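2-polyprenyl-6-methoxyphenol hydroxylase-like FAD-dependent oxidoreductase (Streptomyces sp. NRRL 11266, PDB 6UI5) is an FAD-dependent oxidoreductase that binds flavin-adenine dinucleotide and resembles the aromatic-ring hydroxylase family of flavoproteins. Local coordinates at residues 401-406 / 472-477; 328-333 / 384-389. All blocks are in the same frame, centred on the assembly; numbering follows the deposited sequence.

Contact 1 (401-406 / 472-477)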
loop_
_atom_site.group_PDB
_atom_site.type_symbol
_atom_site.label_atom_id
_atom_site.label_comp_id
_atom_site.label_asym_id
_atom_site.label_seq_id
_atom_site.Cartn_x
_atom_site.Cartn_y
_atom_site.Cartn_z
ATOM N N ARG A 401 3.585 12.101 19.026
ATOM C CA ARG A 401 4.635 12.011 18.024
ATOM C C ARG A 401 6.028 12.123 18.621
ATOM O O ARG A 401 7.013 12.161 17.875
ATOM C CB ARG A 401 4.423 13.096 16.968
ATOM C CG ARG A 401 3.316 12.734 15.982
ATOM C CD ARG A 401 3.874 11.907 14.845
ATOM N NE ARG A 401 3.158 10.664 14.556
ATOM C CZ ARG A 401 3.664 9.680 13.821
ATOM N NH1 ARG A 401 2.957 8.567 13.602
ATOM N NH2 ARG A 401 4.886 9.794 13.289
ATOM N N LEU A 402 6.136 12.197 19.943
ATOM C CA LEU A 402 7.427 12.360 20.598
ATOM C C LEU A 402 7.877 11.130 21.370
ATOM O O LEU A 402 9.071 10.802 21.348
ATOM C CB LEU A 402 7.392 13.577 21.538
ATOM C CG LEU A 402 7.096 14.912 20.842
ATOM C CD1 LEU A 402 6.975 16.052 21.827
ATOM C CD2 LEU A 402 8.127 15.265 19.754
ATOM N N LEU A 403 6.953 10.438 22.049
ATOM C CA LEU A 403 7.320 9.259 22.828
ATOM C C LEU A 403 7.941 8.194 21.940
ATOM O O LEU A 403 7.447 7.905 20.843
ATOM C CB LEU A 403 6.107 8.669 23.542
ATOM C CG LEU A 403 5.922 8.991 25.029
ATOM C CD1 LEU A 403 4.582 8.477 25.496
ATOM C CD2 LEU A 403 7.025 8.411 25.901
ATOM N N GLY A 404 9.018 7.598 22.441
ATOM C CA GLY A 404 9.700 6.532 21.742
ATOM C C GLY A 404 10.524 6.981 20.568
ATOM O O GLY A 404 10.882 6.135 19.740
ATOM N N ARG A 405 10.794 8.285 20.436
ATOM C CA ARG A 405 11.545 8.820 19.302
ATOM C C ARG A 405 12.562 9.846 19.743
ATOM O O ARG A 405 12.416 10.493 20.779
ATOM C CB ARG A 405 10.636 9.463 18.257
ATOM C CG ARG A 405 9.677 8.424 17.792
ATOM C CD ARG A 405 9.059 8.659 16.494
ATOM N NE ARG A 405 7.626 8.454 16.680
ATOM C CZ ARG A 405 6.749 8.354 15.697
ATOM N NH1 ARG A 405 5.450 8.175 15.970
ATOM N NH2 ARG A 405 7.173 8.402 14.435
ATOM N N ARG A 406 13.607 9.972 18.944
ATOM C CA ARG A 406 14.557 11.046 19.157
ATOM C C ARG A 406 13.907 12.367 18.758
ATOM O O ARG A 406 13.153 12.445 17.784
ATOM C CB ARG A 406 15.854 10.792 18.358
ATOM C CG ARG A 406 16.738 9.612 18.903
ATOM C CD ARG A 406 17.873 9.273 17.933
ATOM N NE ARG A 406 17.357 9.527 16.603
ATOM C CZ ARG A 406 16.933 8.589 15.784
ATOM N NH1 ARG A 406 17.035 7.312 16.143
ATOM N NH2 ARG A 406 16.430 8.934 14.603
ATOM N N GLY A 472 18.843 8.589 22.951
ATOM C CA GLY A 472 18.069 9.722 22.476
ATOM C C GLY A 472 16.556 9.571 22.493
ATOM O O GLY A 472 15.850 10.542 22.164
ATOM N N CYS A 473 16.030 8.398 22.843
ATOM C CA CYS A 473 14.601 8.144 22.697
ATOM C C CYS A 473 13.845 8.719 23.891
ATOM O O CYS A 473 14.283 8.568 25.045
ATOM C CB CYS A 473 14.314 6.635 22.574
ATOM S SG CYS A 473 15.057 5.788 21.117
ATOM N N VAL A 474 12.719 9.382 23.605
ATOM C CA VAL A 474 11.874 9.982 24.647
ATOM C C VAL A 474 11.148 8.878 25.410
ATOM O O VAL A 474 10.206 8.273 24.887
ATOM C CB VAL A 474 10.853 10.952 24.068
ATOM C CG1 VAL A 474 9.889 11.382 25.216
ATOM C CG2 VAL A 474 11.518 12.118 23.446
ATOM N N ALA A 475 11.530 8.647 26.662
ATOM C CA ALA A 475 10.808 7.665 27.456
ATOM C C ALA A 475 9.718 8.288 28.318
ATOM O O ALA A 475 8.912 7.554 28.893
ATOM C CB ALA A 475 11.787 6.887 28.345
ATOM N N TRP A 476 9.660 9.614 28.401
ATOM C CA TRP A 476 8.705 10.291 29.270
ATOM C C TRP A 476 8.718 11.774 28.950
ATOM O O TRP A 476 9.777 12.349 28.659
ATOM C CB TRP A 476 9.044 10.087 30.757
ATOM C CG TRP A 476 8.256 10.951 31.732
ATOM C CD1 TRP A 476 7.150 10.575 32.459
ATOM C CD2 TRP A 476 8.530 12.307 32.107
ATOM N NE1 TRP A 476 6.726 11.607 33.249
ATOM C CE2 TRP A 476 7.547 12.685 33.055
ATOM C CE3 TRP A 476 9.512 13.234 31.745
ATOM C CZ2 TRP A 476 7.510 13.958 33.636
ATOM C CZ3 TRP A 476 9.474 14.497 32.317
ATOM C CH2 TRP A 476 8.480 14.849 33.260
ATOM N N HIS A 477 7.547 12.382 29.037
ATOM C CA HIS A 477 7.410 13.830 28.973
ATOM C C HIS A 477 6.074 14.210 29.619
ATOM O O HIS A 477 5.201 13.359 29.807
ATOM C CB HIS A 477 7.519 14.301 27.527
ATOM C CG HIS A 477 6.314 13.986 26.702
ATOM N ND1 HIS A 477 5.048 14.433 27.031
ATOM C CD2 HIS A 477 6.174 13.260 25.565
ATOM C CE1 HIS A 477 4.184 14.000 26.131
ATOM N NE2 HIS A 477 4.841 13.294 25.225
#
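A type II beta turn from Leu402 to Arg405 docks on the start of strand 474-477, and two backbone bonds hold it to Val474. Gly404 N gives a nearly straight bond to Val474 O (2.8 Å, 171° at the hydrogen), in the carbonyl plane and on a lone pair. Val474 N returns a more bent bond to Arg405 O at 3.1 Å, reaching it from above the carbonyl plane. Gly404 has the positive phi (75°) that suits glycine in this turn. The Val474 side chain points into the turn. Its CG2 lies beside the backbone N and meets Arg405 O at 3.2 Å, while CB rests on Leu402 O. Leu403 starts out away from the strand, but its CD2 swings back over the backbone, 3.3 Å from Val474 O, and reaches the Ala475 carbonyl carbon. Gly472 O receives a CA-H...O contact from Arg406 CA (3.3 Å), and Arg406 CG packs over the same peptide. The Arg406 guanidinium goes on to a salt bridge with Glu52. Strand 474-477 is an edge strand of its mixed sheet within this chain, antiparallel to 465-468, and helix 484-495 packs on Ala475 and Trp476.

Contact 2 (328-333 / 384-389)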
loop_
_atom_site.group_PDB
_atom_site.type_symbol
_atom_site.label_atom_id
_atom_site.label_comp_id
_atom_site.label_asym_id
_atom_site.label_seq_id
_atom_site.Cartn_x
_atom_site.Cartn_y
_atom_site.Cartn_z
ATOM N N HIS A 328 16.410 -6.869 21.122
ATOM C CA HIS A 328 15.678 -7.577 20.076
ATOM C C HIS A 328 14.316 -6.936 19.802
ATOM O O HIS A 328 13.938 -6.727 18.640
ATOM C CB HIS A 328 15.469 -9.053 20.408
ATOM C CG HIS A 328 14.557 -9.730 19.425
ATOM N ND1 HIS A 328 15.023 -10.338 18.274
ATOM C CD2 HIS A 328 13.200 -9.806 19.367
ATOM C CE1 HIS A 328 13.994 -10.806 17.580
ATOM N NE2 HIS A 328 12.877 -10.494 18.219
ATOM N N VAL A 329 13.537 -6.664 20.853
ATOM C CA VAL A 329 12.186 -6.150 20.631
ATOM C C VAL A 329 12.230 -4.892 19.782
ATOM O O VAL A 329 11.542 -4.776 18.760
ATOM C CB VAL A 329 11.484 -5.873 21.964
ATOM C CG1 VAL A 329 10.082 -5.332 21.678
ATOM C CG2 VAL A 329 11.445 -7.124 22.786
ATOM N N GLU A 330 13.047 -3.933 20.201
ATOM C CA GLU A 330 13.076 -2.648 19.529
ATOM C C GLU A 330 13.672 -2.774 18.142
ATOM O O GLU A 330 13.141 -2.199 17.186
ATOM C CB GLU A 330 13.861 -1.645 20.374
ATOM C CG GLU A 330 12.984 -0.980 21.405
ATOM C CD GLU A 330 13.756 -0.492 22.616
ATOM O OE1 GLU A 330 13.133 -0.358 23.692
ATOM O OE2 GLU A 330 14.972 -0.230 22.493
ATOM N N ARG A 331 14.755 -3.545 18.004
ATOM C CA ARG A 331 15.530 -3.497 16.769
ATOM C C ARG A 331 15.095 -4.516 15.736
ATOM O O ARG A 331 15.154 -4.220 14.539
ATOM C CB ARG A 331 16.996 -3.639 17.101
ATOM C CG ARG A 331 17.503 -2.352 17.753
ATOM C CD ARG A 331 17.963 -1.416 16.660
ATOM N NE ARG A 331 16.962 -0.492 16.170
ATOM C CZ ARG A 331 17.122 0.263 15.090
ATOM N NH1 ARG A 331 18.250 0.164 14.374
ATOM N NH2 ARG A 331 16.167 1.124 14.732
ATOM N N HIS A 332 14.585 -5.675 16.147
ATOM C CA HIS A 332 13.994 -6.571 15.163
ATOM C C HIS A 332 12.845 -5.897 14.417
ATOM O O HIS A 332 12.663 -6.140 13.217
ATOM C CB HIS A 332 13.515 -7.860 15.819
ATOM C CG HIS A 332 12.895 -8.826 14.858
ATOM N ND1 HIS A 332 11.666 -8.609 14.274
ATOM C CD2 HIS A 332 13.332 -10.017 14.385
ATOM C CE1 HIS A 332 11.373 -9.623 13.477
ATOM N NE2 HIS A 332 12.365 -10.493 13.532
ATOM N N LEU A 333 12.049 -5.060 15.106
ATOM C CA LEU A 333 10.956 -4.372 14.413
ATOM C C LEU A 333 11.514 -3.461 13.343
ATOM O O LEU A 333 11.000 -3.420 12.223
ATOM C CB LEU A 333 10.084 -3.562 15.387
ATOM C CG LEU A 333 9.152 -2.452 14.850
ATOM C CD1 LEU A 333 8.026 -2.995 13.916
ATOM C CD2 LEU A 333 8.451 -1.673 16.010
ATOM N N PRO A 384 10.974 3.802 13.198
ATOM C CA PRO A 384 10.040 3.155 14.130
ATOM C C PRO A 384 10.154 3.760 15.522
ATOM O O PRO A 384 11.229 3.716 16.135
ATOM C CB PRO A 384 10.472 1.689 14.107
ATOM C CG PRO A 384 11.977 1.767 13.770
ATOM C CD PRO A 384 12.213 3.046 12.981
ATOM N N ALA A 385 9.077 4.414 15.978
ATOM C CA ALA A 385 8.936 4.758 17.385
ATOM C C ALA A 385 9.147 3.522 18.243
ATOM O O ALA A 385 8.592 2.460 17.964
ATOM C CB ALA A 385 7.549 5.349 17.658
ATOM N N VAL A 386 10.000 3.655 19.252
ATOM C CA VAL A 386 10.199 2.568 20.218
ATOM C C VAL A 386 8.964 2.479 21.109
ATOM O O VAL A 386 8.516 3.511 21.647
ATOM C CB VAL A 386 11.460 2.820 21.045
ATOM C CG1 VAL A 386 11.420 2.025 22.364
ATOM C CG2 VAL A 386 12.731 2.507 20.211
ATOM N N PRO A 387 8.367 1.303 21.275
ATOM C CA PRO A 387 7.122 1.218 22.050
ATOM C C PRO A 387 7.377 1.526 23.524
ATOM O O PRO A 387 8.254 0.933 24.163
ATOM C CB PRO A 387 6.666 -0.229 21.832
ATOM C CG PRO A 387 7.912 -0.981 21.457
ATOM C CD PRO A 387 8.805 -0.008 20.751
ATOM N N ILE A 388 6.612 2.474 24.059
ATOM C CA ILE A 388 6.790 2.939 25.433
ATOM C C ILE A 388 5.475 2.695 26.160
ATOM O O ILE A 388 4.448 3.291 25.807
ATOM C CB ILE A 388 7.184 4.426 25.500
ATOM C CG1 ILE A 388 8.514 4.702 24.790
ATOM C CG2 ILE A 388 7.197 4.921 26.962
ATOM C CD1 ILE A 388 9.750 4.374 25.596
ATOM N N ALA A 389 5.493 1.807 27.153
ATOM C CA ALA A 389 4.343 1.591 28.024
ATOM C C ALA A 389 4.840 1.180 29.402
ATOM O O ALA A 389 5.921 0.606 29.545
ATOM C CB ALA A 389 3.404 0.526 27.479
HETATM O O HOH W 1 10.545 -1.066 24.058
#
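Glu330, Pro384 and Leu333 bury the most surface where helix 325-346 meets the proline-containing loop 384-389. Glu330 crosses Val386 obliquely. Its CG lies beside the backbone N, and the chain runs extended from there. This brings CG, CD and OE1 against the methyls of Val386, so that aliphatic and polar parts of one side chain both touch it. Glu330 OE1 comes to 3.2 Å from Val386 CG1, and Glu330 CG lies 3.7 Å from Val386 CG2. The same CG also approaches the Pro387 ring at CD.

Several partners hold the carboxylate. A water donates to Glu330 OE1 at 2.7 Å and to Pro387 O at 3.0 Å, bridging helix and loop. OE1 also forms a salt bridge with Arg469, while OE2 is shared by Lys310 and Asn306. The positive charges of Arg469 and Lys310 probably favour the ionised form of this buried acid.

One helical turn further on, Leu333 turns toward the loop. Its CG is anti to the backbone N (chi1 162°), and CD2 meets Pro384 CB in a loose apolar contact at 4.4 Å. Arg331 starts away from the loop but folds back, bringing NH2 to 4.3 Å from Pro384 CG, while its NH1 makes a salt bridge with Asp303. Pro384 also touches Ala334 and Leu337 of the same helix.

This is a helix-to-loop contact near the surface. It joins a long helix of the FAD-binding domain to the loop between helix 369-379 and strand 411-414, consistent with the multidomain build of aromatic-ring hydroxylases.

Overall arrangement
Along the chain, both segments of contact 2 come before those of contact 1. Their centres are 12 Å apart. Both use the long loop between helix 369-379 and strand 411-414. Residues 384-389 of this loop face helix 325-346, and residues 401-406 face strand 474-477. The loop also meets itself: Gly404 O and Val386 N, 2.7 Å apart, probably form a hydrogen bond, and Leu403 packs on Ile388. Trp494 of helix 484-495 touches both Glu330 and Ala475. Together the contacts let one loop bridge helix 325-346 and strand 474-477, consistent with a junction between the FAD-binding domain and the C-terminal, probably thioredoxin-like part.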